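VirX1 (Cyanophage Syn10, PDB 6QGM) probably works as a viral flavin-dependent halogenase that iodinates diverse substrates. Local coordinates at residues 22-27 and 178-183; 54-59 and 170-175. One frame throughout, in Å; residues are numbered along the deposited sequence.

Contact 1: residues 22-27 and 178-183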
loop_
_atom_site.group_PDB
_atom_site.type_symbol
_atom_site.label_atom_id
_atom_site.label_comp_id
_atom_site.label_asym_id
_atom_site.label_seq_id
_atom_site.Cartn_x
_atom_site.Cartn_y
_atom_site.Cartn_z
ATOM N N ALA B 22 -22.837 0.403 -28.412
ATOM C CA ALA B 22 -21.574 -0.250 -27.974
ATOM C C ALA B 22 -21.686 -1.771 -28.113
ATOM O O ALA B 22 -20.838 -2.363 -28.792
ATOM C CB ALA B 22 -21.250 0.134 -26.557
ATOM N N LEU B 23 -22.706 -2.373 -27.500
ATOM C CA LEU B 23 -22.925 -3.843 -27.513
ATOM C C LEU B 23 -23.134 -4.317 -28.958
ATOM O O LEU B 23 -22.507 -5.322 -29.335
ATOM C CB LEU B 23 -24.119 -4.190 -26.615
ATOM C CG LEU B 23 -23.851 -4.093 -25.104
ATOM C CD1 LEU B 23 -25.049 -4.570 -24.284
ATOM C CD2 LEU B 23 -22.615 -4.876 -24.696
ATOM N N SER B 24 -23.964 -3.619 -29.744
ATOM C CA SER B 24 -24.316 -4.018 -31.137
ATOM C C SER B 24 -23.054 -4.038 -32.023
ATOM O O SER B 24 -22.956 -4.921 -32.896
ATOM C CB SER B 24 -25.392 -3.131 -31.717
ATOM O OG SER B 24 -24.869 -1.864 -32.087
ATOM N N LYS B 25 -22.118 -3.114 -31.787
ATOM C CA LYS B 25 -20.902 -2.911 -32.617
ATOM C C LYS B 25 -19.748 -3.771 -32.080
ATOM O O LYS B 25 -19.129 -4.470 -32.901
ATOM C CB LYS B 25 -20.534 -1.426 -32.670
ATOM C CG LYS B 25 -19.276 -1.106 -33.459
ATOM C CD LYS B 25 -19.313 0.205 -34.189
ATOM C CE LYS B 25 -18.041 0.476 -34.978
ATOM N NZ LYS B 25 -16.834 0.469 -34.112
ATOM N N LEU B 26 -19.470 -3.741 -30.769
ATOM C CA LEU B 26 -18.277 -4.389 -30.151
ATOM C C LEU B 26 -18.582 -5.837 -29.722
ATOM O O LEU B 26 -17.623 -6.564 -29.418
ATOM C CB LEU B 26 -17.808 -3.549 -28.961
ATOM C CG LEU B 26 -17.542 -2.069 -29.250
ATOM C CD1 LEU B 26 -17.222 -1.299 -27.986
ATOM C CD2 LEU B 26 -16.413 -1.912 -30.239
ATOM N N CYS B 27 -19.852 -6.252 -29.671
ATOM C CA CYS B 27 -20.280 -7.616 -29.246
ATOM C C CYS B 27 -21.292 -8.157 -30.253
ATOM O O CYS B 27 -22.442 -8.446 -29.907
ATOM C CB CYS B 27 -20.854 -7.605 -27.831
ATOM S SG CYS B 27 -19.737 -6.867 -26.597
ATOM N N GLU B 178 -30.079 5.628 -34.614
ATOM C CA GLU B 178 -30.355 5.630 -36.072
ATOM C C GLU B 178 -29.132 5.133 -36.854
ATOM O O GLU B 178 -29.339 4.405 -37.848
ATOM C CB GLU B 178 -30.838 6.985 -36.582
ATOM C CG GLU B 178 -30.269 8.261 -35.986
ATOM C CD GLU B 178 -31.134 9.479 -36.289
ATOM O OE1 GLU B 178 -31.359 9.740 -37.500
ATOM O OE2 GLU B 178 -31.590 10.166 -35.302
ATOM N N LYS B 179 -27.918 5.469 -36.399
ATOM C CA LYS B 179 -26.657 5.268 -37.170
ATOM C C LYS B 179 -25.961 3.952 -36.809
ATOM O O LYS B 179 -25.343 3.372 -37.710
ATOM C CB LYS B 179 -25.680 6.419 -36.935
ATOM C CG LYS B 179 -26.177 7.798 -37.320
ATOM C CD LYS B 179 -26.723 7.987 -38.716
ATOM C CE LYS B 179 -27.751 9.099 -38.756
ATOM N NZ LYS B 179 -28.030 9.563 -40.138
ATOM N N ILE B 180 -26.020 3.506 -35.556
ATOM C CA ILE B 180 -25.246 2.320 -35.074
ATOM C C ILE B 180 -26.209 1.211 -34.622
ATOM O O ILE B 180 -26.132 0.110 -35.212
ATOM C CB ILE B 180 -24.229 2.712 -33.982
ATOM C CG1 ILE B 180 -23.296 3.818 -34.482
ATOM C CG2 ILE B 180 -23.462 1.495 -33.491
ATOM C CD1 ILE B 180 -22.195 4.209 -33.512
ATOM N N ALA B 181 -27.069 1.467 -33.633
ATOM C CA ALA B 181 -27.839 0.420 -32.920
ATOM C C ALA B 181 -28.821 -0.268 -33.879
ATOM O O ALA B 181 -28.705 -1.493 -34.068
ATOM C CB ALA B 181 -28.532 1.007 -31.708
ATOM N N LEU B 182 -29.766 0.476 -34.450
ATOM C CA LEU B 182 -30.836 -0.121 -35.284
ATOM C C LEU B 182 -30.215 -0.808 -36.498
ATOM O O LEU B 182 -30.493 -1.977 -36.747
ATOM C CB LEU B 182 -31.852 0.955 -35.686
ATOM C CG LEU B 182 -32.670 1.548 -34.548
ATOM C CD1 LEU B 182 -33.789 2.423 -35.096
ATOM C CD2 LEU B 182 -33.228 0.449 -33.660
ATOM N N PRO B 183 -29.346 -0.141 -37.289
ATOM C CA PRO B 183 -28.683 -0.810 -38.405
ATOM C C PRO B 183 -28.025 -2.143 -38.021
ATOM O O PRO B 183 -28.116 -3.064 -38.805
ATOM C CB PRO B 183 -27.633 0.221 -38.855
ATOM C CG PRO B 183 -28.242 1.555 -38.480
ATOM C CD PRO B 183 -28.967 1.279 -37.180
#
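Ser24 OG is held by two polar partners and also meets the neighbouring helix. It donates to Ala21 O, one turn back, and accepts a hydrogen bond from Asn184 ND2, just past the other segment. With chi1 at 76°, OG sits between the backbone N and the carbonyl carbon, where it can both bond to Ala21 O and meet the other helix. Helix 14-26 follows strand 6-10 and leads to strand 31-36, the opening beta-alpha-beta unit of a Rossmann-type fold. The turn after strand 6-10 and the first turn of the helix carry a GxGxxG pattern, consistent with a dinucleotide-binding fold. The C-terminal part of helix 169-181 packs against the last turns of helix 14-26.

Small residues let the backbones come close. Ser24 CA and Ala181 CA are 5.9 Å apart. Across this gap Ser24 OG lies 3.8 Å from Ala181 CA. It also touches Ile180 CG2, at 3.9 Å. These two are van der Waals contacts.

Ile180 uses its CG2 branch for this side of the contact, because CG2 stands anti to the backbone N and extends toward helix 14-26. It touches both Ser24 and the base of Lys25. Lys25 takes part through its CB alone. The rest of its chain leads away, and NZ forms a salt bridge with Asp61. The segments bury 143 Å² between them. Lys25 CB packs 4.2 Å from Ile180 CG2.

Contact 2: residues 54-59 and 170-175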
loop_
_atom_site.group_PDB
_atom_site.type_symbol
_atom_site.label_atom_id
_atom_site.label_comp_id
_atom_site.label_asym_id
_atom_site.label_seq_id
_atom_site.Cartn_x
_atom_site.Cartn_y
_atom_site.Cartn_z
ATOM N N ASN B 54 -13.816 10.364 -25.152
ATOM C CA ASN B 54 -13.065 10.229 -26.425
ATOM C C ASN B 54 -12.823 8.733 -26.703
ATOM O O ASN B 54 -12.970 8.322 -27.886
ATOM C CB ASN B 54 -11.792 11.077 -26.431
ATOM C CG ASN B 54 -12.029 12.565 -26.508
ATOM O OD1 ASN B 54 -12.344 13.088 -27.579
ATOM N ND2 ASN B 54 -11.853 13.257 -25.393
ATOM N N LYS B 55 -12.495 7.939 -25.675
ATOM C CA LYS B 55 -12.265 6.477 -25.809
ATOM C C LYS B 55 -13.543 5.815 -26.341
ATOM O O LYS B 55 -13.434 4.965 -27.246
ATOM C CB LYS B 55 -11.909 5.842 -24.458
ATOM C CG LYS B 55 -11.527 4.373 -24.464
ATOM C CD LYS B 55 -11.890 3.677 -23.174
ATOM C CE LYS B 55 -11.155 2.367 -23.058
ATOM N NZ LYS B 55 -10.996 1.961 -21.642
ATOM N N PHE B 56 -14.702 6.179 -25.782
ATOM C CA PHE B 56 -16.027 5.664 -26.202
ATOM C C PHE B 56 -16.218 6.003 -27.683
ATOM O O PHE B 56 -16.494 5.091 -28.495
ATOM C CB PHE B 56 -17.144 6.226 -25.312
ATOM C CG PHE B 56 -18.519 5.721 -25.652
ATOM C CD1 PHE B 56 -18.975 4.520 -25.137
ATOM C CD2 PHE B 56 -19.345 6.426 -26.521
ATOM C CE1 PHE B 56 -20.218 4.024 -25.501
ATOM C CE2 PHE B 56 -20.599 5.940 -26.862
ATOM C CZ PHE B 56 -21.030 4.739 -26.352
ATOM N N LEU B 57 -16.051 7.277 -28.041
ATOM C CA LEU B 57 -16.243 7.750 -29.439
ATOM C C LEU B 57 -15.311 6.975 -30.382
ATOM O O LEU B 57 -15.785 6.523 -31.448
ATOM C CB LEU B 57 -15.984 9.256 -29.488
ATOM C CG LEU B 57 -17.064 10.116 -28.836
ATOM C CD1 LEU B 57 -16.550 11.535 -28.625
ATOM C CD2 LEU B 57 -18.345 10.082 -29.666
ATOM N N HIS B 58 -14.046 6.799 -29.984
ATOM C CA HIS B 58 -13.000 6.118 -30.795
ATOM C C HIS B 58 -13.379 4.639 -30.974
ATOM O O HIS B 58 -13.235 4.132 -32.107
ATOM C CB HIS B 58 -11.606 6.388 -30.183
ATOM C CG HIS B 58 -10.978 7.655 -30.672
ATOM N ND1 HIS B 58 -10.227 7.696 -31.835
ATOM C CD2 HIS B 58 -10.982 8.920 -30.192
ATOM C CE1 HIS B 58 -9.799 8.927 -32.047
ATOM N NE2 HIS B 58 -10.246 9.693 -31.049
ATOM N N LEU B 59 -13.891 3.996 -29.918
ATOM C CA LEU B 59 -14.343 2.575 -29.936
ATOM C C LEU B 59 -15.510 2.401 -30.915
ATOM O O LEU B 59 -15.624 1.300 -31.479
ATOM C CB LEU B 59 -14.761 2.140 -28.524
ATOM C CG LEU B 59 -13.634 1.788 -27.559
ATOM C CD1 LEU B 59 -14.148 1.778 -26.127
ATOM C CD2 LEU B 59 -13.014 0.442 -27.920
ATOM N N GLU B 170 -29.925 13.457 -25.127
ATOM C CA GLU B 170 -31.078 12.733 -25.726
ATOM C C GLU B 170 -30.841 12.619 -27.234
ATOM O O GLU B 170 -31.021 11.515 -27.788
ATOM C CB GLU B 170 -32.408 13.412 -25.391
ATOM C CG GLU B 170 -33.625 12.567 -25.780
ATOM C CD GLU B 170 -34.890 12.711 -24.929
ATOM O OE1 GLU B 170 -36.005 12.940 -25.505
ATOM O OE2 GLU B 170 -34.777 12.571 -23.685
ATOM N N LEU B 171 -30.425 13.716 -27.871
ATOM C CA LEU B 171 -30.124 13.748 -29.326
ATOM C C LEU B 171 -28.907 12.871 -29.620
ATOM O O LEU B 171 -28.889 12.239 -30.689
ATOM C CB LEU B 171 -29.907 15.195 -29.782
ATOM C CG LEU B 171 -31.148 16.090 -29.756
ATOM C CD1 LEU B 171 -30.851 17.364 -30.512
ATOM C CD2 LEU B 171 -32.376 15.390 -30.333
ATOM N N PHE B 172 -27.942 12.811 -28.707
ATOM C CA PHE B 172 -26.755 11.931 -28.842
ATOM C C PHE B 172 -27.229 10.480 -28.904
ATOM O O PHE B 172 -26.743 9.715 -29.783
ATOM C CB PHE B 172 -25.743 12.141 -27.712
ATOM C CG PHE B 172 -24.509 11.295 -27.880
ATOM C CD1 PHE B 172 -23.648 11.505 -28.949
ATOM C CD2 PHE B 172 -24.228 10.263 -27.007
ATOM C CE1 PHE B 172 -22.526 10.710 -29.133
ATOM C CE2 PHE B 172 -23.083 9.493 -27.180
ATOM C CZ PHE B 172 -22.234 9.719 -28.233
ATOM N N GLY B 173 -28.136 10.112 -27.992
ATOM C CA GLY B 173 -28.774 8.787 -27.981
ATOM C C GLY B 173 -29.491 8.520 -29.292
ATOM O O GLY B 173 -29.308 7.430 -29.854
ATOM N N GLN B 174 -30.286 9.481 -29.757
ATOM C CA GLN B 174 -31.059 9.387 -31.020
ATOM C C GLN B 174 -30.096 9.141 -32.184
ATOM O O GLN B 174 -30.481 8.415 -33.107
ATOM C CB GLN B 174 -31.919 10.641 -31.229
ATOM C CG GLN B 174 -33.114 10.702 -30.294
ATOM C CD GLN B 174 -33.961 9.459 -30.408
ATOM O OE1 GLN B 174 -33.861 8.545 -29.595
ATOM N NE2 GLN B 174 -34.778 9.394 -31.441
ATOM N N TYR B 175 -28.889 9.702 -32.138
ATOM C CA TYR B 175 -27.880 9.522 -33.208
ATOM C C TYR B 175 -27.399 8.067 -33.187
ATOM O O TYR B 175 -27.477 7.387 -34.243
ATOM C CB TYR B 175 -26.740 10.522 -33.056
ATOM C CG TYR B 175 -25.749 10.488 -34.192
ATOM C CD1 TYR B 175 -25.978 11.165 -35.375
ATOM C CD2 TYR B 175 -24.577 9.752 -34.081
ATOM C CE1 TYR B 175 -25.073 11.110 -36.420
ATOM C CE2 TYR B 175 -23.655 9.699 -35.109
ATOM C CZ TYR B 175 -23.899 10.388 -36.277
ATOM O OH TYR B 175 -22.985 10.341 -37.287
#
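Phe56 and Phe172 reach toward each other from two separate helices, 52-59 and 169-181. The backbones stay far apart here. The nearest pair of CA atoms, Leu57 CA and Phe172 CA, is separated by 11.3 Å, so long side chains must bridge the gap. The contact lies in a hydrophobic core, where both phenylalanines also pack on Met18 of the first Rossmann helix, 14-26.

The aromatic contact joins Phe56 CE2 and Phe172 CZ at 4.3 Å. Phe56 CE2 comes to the edge of the Phe172 ring, close to its plane. Both rings extend well out from their helices. In Phe172, CG is anti to the backbone N, with chi1 -177°, which sends CZ into the space between the helices.

The aliphatic contact is made by Leu57. Its CD2 methyl approaches Phe172 CZ at 4.2 Å, and the two side chains meet at a slant. Phe172 CZ therefore has an aromatic neighbour and an aliphatic one. Around this ring, Trp67 adds an edge-to-face contact, and Phe53 also touches it.

Polar groups do their work off to the side. Asn54 ND2 bonds to Gly51 O, and its bond to Thr163 O ties helix 52-59 to the residue before strand 164-168. Between the segments the chemistry is apolar throughout. Cohesion here probably comes from van der Waals contact and exclusion of water, with 94 Å² buried and no directional bond between the segments.

How the contacts relate
Starting at the N terminus, the chain passes residues 22-27 on helix 14-26, the first helix of the Rossmann-type unit, then residues 54-59 on helix 52-59. It returns much later through helix 169-181. Residues 170-175 close contact 2 over 110 intervening residues. Residues 178-183 then close contact 1 over 150. Contact 2 is thus nested inside contact 1. Both use helix 169-181, at successive parts of its length, so this helix ties the two earlier helices together. The centres of the two contacts lie about 11 Å apart. The earlier helices also meet directly: Ala22 CB lies 4.2 Å from Phe56 CE1, and Lys25 NZ makes a weak hydrogen bond to Leu59 O.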